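Local coordinates for probable E3 ubiquitin-protein ligase HERC1 (PDB 4QT6), which probably acts as an E3 ubiquitin ligase, its SPRY domain being a beta-sandwich module of a kind that commonly mediates protein–protein recognition, at residues D74-Y78 against F128-A133. Residues are numbered along the deposited sequence; the frame is centred on the assembly and turned at random. Where two conformers were deposited one is given.
Sequences DMWLY and FEDVDA. With ARF (formamide), chain C.
A buried aromatic contact across the two sheets of the SPRY beta-sandwich shows how one tryptophan can tie a strand of one sheet to the loop that leaves the edge of the other. Residues M75-Y78 are extended beta strand, with phi near -125° and psi between 114° and 156°. F128 ends an edge strand of the facing sheet, after which the chain turns through D130, whose phi/psi of 58/39 lies in the left-handed region. The backbones stay well apart: the closest CA pair, W76 and F128, is separated by 7.9 Å. Both side chains take chi1 m and point toward the opposite segment, so the five-membered ring of W76 drives its edge at the F128 face, centroids 4.9 Å apart and planes at 80°, a T-shaped pair with W76 CD1 3.5 Å from F128 CG. W76 CB adds a CH-pi contact, 4.2 Å from the F128 ring centroid. Beyond F128 the loop curls around the indole: V131 CG1 lies over one face, 4.0 Å from W76 CZ2, and A133 CB sits 4.2 Å from W76 CH2. The indole nitrogen is satisfied through water, W76 NE1 donating at 2.8 Å to a molecule that donates in turn to E129 O, also at 2.8 Å. D132 OD1 approaches W76 CZ2 at 3.5 Å but forms its salt bridge with R61. Y78 OH accepts a hydrogen bond from formamide N at 2.9 Å. Strand 75-79 runs between strands 55-60 and 84-86, H87 stacks on W76, and I115 of strand 114-119 touches W76, F128 and V131 in the core between the sheets.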
# COMPACT_ATOMS: atom_id res chain seq x y z
N ASP A 74 12.24 0.55 2.87
CA ASP A 74 11.63 -0.75 3.16
C ASP A 74 10.34 -0.95 2.38
O ASP A 74 9.95 -2.10 2.13
CB ASP A 74 11.34 -0.90 4.66
CG ASP A 74 12.59 -1.14 5.47
OD1 ASP A 74 13.58 -1.69 4.92
OD2 ASP A 74 12.56 -0.79 6.66
N MSE A 75 9.72 0.16 1.99
CA MSE A 75 8.42 0.16 1.32
C MSE A 75 8.48 0.89 0.00
O MSE A 75 9.34 1.76 -0.23
CB MSE A 75 7.34 0.80 2.20
CG MSE A 75 7.37 0.23 3.61
SE MSE A 75 5.87 1.01 4.65
CE MSE A 75 5.72 -0.46 5.93
N TRP A 76 7.56 0.55 -0.87
CA TRP A 76 7.32 1.23 -2.13
C TRP A 76 5.87 1.68 -2.06
O TRP A 76 4.96 0.84 -2.00
CB TRP A 76 7.51 0.27 -3.31
CG TRP A 76 8.92 -0.05 -3.72
CD1 TRP A 76 9.58 0.46 -4.80
CD2 TRP A 76 9.82 -0.99 -3.11
NE1 TRP A 76 10.83 -0.07 -4.88
CE2 TRP A 76 11.01 -0.97 -3.87
CE3 TRP A 76 9.76 -1.80 -1.98
CZ2 TRP A 76 12.11 -1.75 -3.55
CZ3 TRP A 76 10.86 -2.59 -1.66
CH2 TRP A 76 12.02 -2.57 -2.46
N LEU A 77 5.64 2.98 -2.03
CA LEU A 77 4.34 3.50 -1.62
C LEU A 77 3.73 4.47 -2.60
O LEU A 77 4.43 5.22 -3.29
CB LEU A 77 4.45 4.17 -0.26
CG LEU A 77 4.85 3.28 0.90
CD1 LEU A 77 5.15 4.11 2.14
CD2 LEU A 77 3.78 2.24 1.19
N TYR A 78 2.41 4.49 -2.60
CA TYR A 78 1.58 5.30 -3.48
C TYR A 78 0.56 6.02 -2.58
O TYR A 78 -0.22 5.40 -1.84
CB TYR A 78 0.95 4.38 -4.55
CG TYR A 78 -0.08 4.91 -5.51
CD1 TYR A 78 -0.03 6.23 -5.96
CD2 TYR A 78 -1.04 4.06 -6.07
CE1 TYR A 78 -0.98 6.70 -6.85
CE2 TYR A 78 -1.98 4.53 -6.98
CZ TYR A 78 -1.93 5.85 -7.38
OH TYR A 78 -2.89 6.30 -8.28
N PHE A 128 7.31 1.89 -10.36
CA PHE A 128 8.66 1.68 -9.87
C PHE A 128 9.38 0.62 -10.69
O PHE A 128 8.77 -0.37 -11.11
CB PHE A 128 8.66 1.22 -8.40
CG PHE A 128 8.00 2.18 -7.43
CD1 PHE A 128 8.68 3.30 -6.94
CD2 PHE A 128 6.73 1.92 -6.92
CE1 PHE A 128 8.08 4.14 -6.01
CE2 PHE A 128 6.13 2.76 -6.00
CZ PHE A 128 6.81 3.87 -5.54
N GLU A 129 10.67 0.85 -10.93
CA GLU A 129 11.53 -0.13 -11.55
C GLU A 129 12.67 -0.49 -10.63
O GLU A 129 12.85 0.11 -9.56
CB GLU A 129 12.08 0.44 -12.87
CG GLU A 129 11.02 0.72 -13.91
CD GLU A 129 11.60 1.36 -15.16
OE1 GLU A 129 11.86 0.61 -16.13
OE2 GLU A 129 11.78 2.59 -15.17
N ASP A 130 13.43 -1.51 -11.03
CA ASP A 130 14.62 -1.96 -10.31
C ASP A 130 14.26 -2.35 -8.87
O ASP A 130 15.00 -2.09 -7.93
CB ASP A 130 15.74 -0.89 -10.31
CG ASP A 130 16.09 -0.38 -11.71
OD1 ASP A 130 16.60 -1.17 -12.53
OD2 ASP A 130 15.87 0.82 -11.96
N VAL A 131 13.11 -2.98 -8.70
CA VAL A 131 12.69 -3.41 -7.38
C VAL A 131 13.64 -4.48 -6.87
O VAL A 131 13.82 -5.50 -7.51
CB VAL A 131 11.23 -3.90 -7.42
CG1 VAL A 131 10.81 -4.53 -6.10
CG2 VAL A 131 10.33 -2.75 -7.79
N ASP A 132 14.24 -4.28 -5.71
CA ASP A 132 15.41 -5.03 -5.29
C ASP A 132 15.27 -5.76 -3.96
O ASP A 132 16.22 -5.90 -3.20
CB ASP A 132 16.63 -4.10 -5.31
CG ASP A 132 16.52 -2.93 -4.33
OD1 ASP A 132 15.49 -2.79 -3.62
OD2 ASP A 132 17.48 -2.13 -4.26
N ALA A 133 14.05 -6.22 -3.66
CA ALA A 133 13.82 -7.11 -2.52
C ALA A 133 13.55 -8.52 -2.98
O ALA A 133 13.00 -8.73 -4.07
CB ALA A 133 12.67 -6.63 -1.67
N ARF C . -2.70 5.06 -10.89
C ARF C . -2.75 5.65 -12.09
O ARF C . -2.84 6.87 -12.16
O HOH W 1 12.68 0.71 -6.88